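Local coordinates for molybdenum cofactor carrier protein (Chlamydomonas reinhardtii, PDB 2IZ6) that probably binds the molybdenum cofactor and carries it in the cell, at residues A[36-41]-A[161-165]. Numbering follows the deposited sequence.
Sequences ELGKQI and VAGAI
In Rossmann-like alpha/beta folds, helices that cover one face of a parallel sheet pack against one another as well as against the strands, and this contact is a compact example. Residues 36-41 belong to the helix that follows the central strand 15-19, and residues 161-165 form the first turn of the C-terminal helix that follows edge strand 155-158. Both segments are regular alpha-helix (Ile41 N to Leu37 O 2.9 Å; Ile165 N to Val161 O 3.0 Å). They run in broadly the same direction, crossing at -38° with axes 9.9 Å apart at closest approach. Leu37 lies opposite Val161 (CA to CA 5.8 Å) and Gln40 opposite Ile165 (CA to CA 7.2 Å), and the two segments together bury 268 Å².

Cohesion across the interface is apolar. Val161, chi1 t, sets CG1 3.9 Å from the CA of Leu37 and 3.9 Å from the CG of Glu36. Leu37 (t, p) leaves its helix sideways, yet its CD1 reaches Ala164 CB at 4.2 Å and Ile165 CD1 at 3.9 Å; beneath, Leu37 rests on Val112 and Val114 and Ala164 on Val135, so both helices rest on the same face of the sheet, over strands 110-114 and 134-137.

The polar ends of Glu36, Lys39 and Gln40 interact with one another along helix 28-43. Glu36 OE2 accepts a 2.8 Å hydrogen bond from Gln40 NE2, while its OE1 makes a 3.3 Å salt bridge with Lys39 NZ. The amide end of Gln40 leads away, while its CB faces 161-165: Ile165, in the m, m rotamer, places CD1 4.0 Å from Ile41 CG1 and 3.6 Å from Gln40 CB.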
loop_
_atom_site.group_PDB
_atom_site.type_symbol
_atom_site.label_atom_id
_atom_site.label_comp_id
_atom_site.label_asym_id
_atom_site.label_seq_id
_atom_site.Cartn_x
_atom_site.Cartn_y
_atom_site.Cartn_z
ATOM N N GLU A 36 17.927 14.121 -21.422
ATOM C CA GLU A 36 18.896 13.353 -22.204
ATOM C C GLU A 36 18.889 11.932 -21.824
ATOM O O GLU A 36 18.976 11.075 -22.685
ATOM C CB GLU A 36 20.293 13.908 -22.025
ATOM C CG GLU A 36 21.320 13.269 -22.973
ATOM C CD GLU A 36 21.075 13.482 -24.516
ATOM O OE1 GLU A 36 20.423 14.468 -24.949
ATOM O OE2 GLU A 36 21.541 12.614 -25.322
ATOM N N LEU A 37 18.795 11.704 -20.512
ATOM C CA LEU A 37 18.733 10.336 -20.044
ATOM C C LEU A 37 17.520 9.639 -20.646
ATOM O O LEU A 37 17.657 8.471 -21.084
ATOM C CB LEU A 37 18.667 10.348 -18.525
ATOM C CG LEU A 37 18.639 8.968 -17.888
ATOM C CD1 LEU A 37 19.970 8.299 -17.943
ATOM C CD2 LEU A 37 18.085 9.053 -16.450
ATOM N N GLY A 38 16.339 10.233 -20.563
ATOM C CA GLY A 38 15.096 9.722 -21.174
ATOM C C GLY A 38 15.262 9.364 -22.640
ATOM O O GLY A 38 14.911 8.252 -23.113
ATOM N N LYS A 39 15.914 10.240 -23.369
ATOM C CA LYS A 39 16.251 10.027 -24.830
ATOM C C LYS A 39 17.033 8.777 -24.999
ATOM O O LYS A 39 16.677 7.972 -25.816
ATOM C CB LYS A 39 16.975 11.284 -25.401
ATOM C CG LYS A 39 16.149 12.435 -25.577
ATOM C CD LYS A 39 16.928 13.409 -26.493
ATOM C CE LYS A 39 16.796 14.841 -26.093
ATOM N NZ LYS A 39 17.919 15.638 -26.792
ATOM N N GLN A 40 18.051 8.571 -24.176
ATOM C CA GLN A 40 18.989 7.483 -24.367
ATOM C C GLN A 40 18.354 6.231 -23.969
ATOM O O GLN A 40 18.586 5.185 -24.580
ATOM C CB GLN A 40 20.293 7.804 -23.638
ATOM C CG GLN A 40 20.989 9.005 -24.248
ATOM C CD GLN A 40 21.328 8.878 -25.740
ATOM O OE1 GLN A 40 21.575 7.756 -26.263
ATOM N NE2 GLN A 40 21.424 10.031 -26.419
ATOM N N ILE A 41 17.527 6.280 -22.920
ATOM C CA ILE A 41 16.820 5.074 -22.535
ATOM C C ILE A 41 15.961 4.577 -23.693
ATOM O O ILE A 41 15.947 3.392 -23.968
ATOM C CB ILE A 41 15.974 5.295 -21.201
ATOM C CG1 ILE A 41 16.937 5.425 -20.023
ATOM C CG2 ILE A 41 14.818 4.328 -21.034
ATOM C CD1 ILE A 41 16.278 6.020 -18.804
ATOM N N VAL A 161 25.388 11.568 -18.172
ATOM C CA VAL A 161 24.351 10.749 -18.779
ATOM C C VAL A 161 24.993 9.576 -19.485
ATOM O O VAL A 161 24.597 8.438 -19.324
ATOM C CB VAL A 161 23.420 11.499 -19.732
ATOM C CG1 VAL A 161 22.569 10.545 -20.548
ATOM C CG2 VAL A 161 22.612 12.421 -18.949
ATOM N N ALA A 162 26.016 9.850 -20.291
ATOM C CA ALA A 162 26.720 8.702 -20.883
ATOM C C ALA A 162 27.163 7.609 -19.896
ATOM O O ALA A 162 26.988 6.431 -20.175
ATOM C CB ALA A 162 27.962 9.182 -21.681
ATOM N N GLY A 163 27.729 8.004 -18.764
ATOM C CA GLY A 163 28.169 7.067 -17.762
ATOM C C GLY A 163 27.031 6.287 -17.163
ATOM O O GLY A 163 27.157 5.060 -16.925
ATOM N N ALA A 164 25.939 6.968 -16.913
ATOM C CA ALA A 164 24.715 6.331 -16.413
ATOM C C ALA A 164 24.182 5.279 -17.354
ATOM O O ALA A 164 23.872 4.155 -16.965
ATOM C CB ALA A 164 23.642 7.435 -16.069
ATOM N N ILE A 165 24.098 5.608 -18.653
ATOM C CA ILE A 165 23.641 4.696 -19.667
ATOM C C ILE A 165 24.571 3.482 -19.788
ATOM O O ILE A 165 24.154 2.360 -19.892
ATOM C CB ILE A 165 23.430 5.441 -21.015
ATOM C CG1 ILE A 165 22.283 6.457 -20.895
ATOM C CG2 ILE A 165 23.252 4.447 -22.199
ATOM C CD1 ILE A 165 20.866 5.802 -20.756
#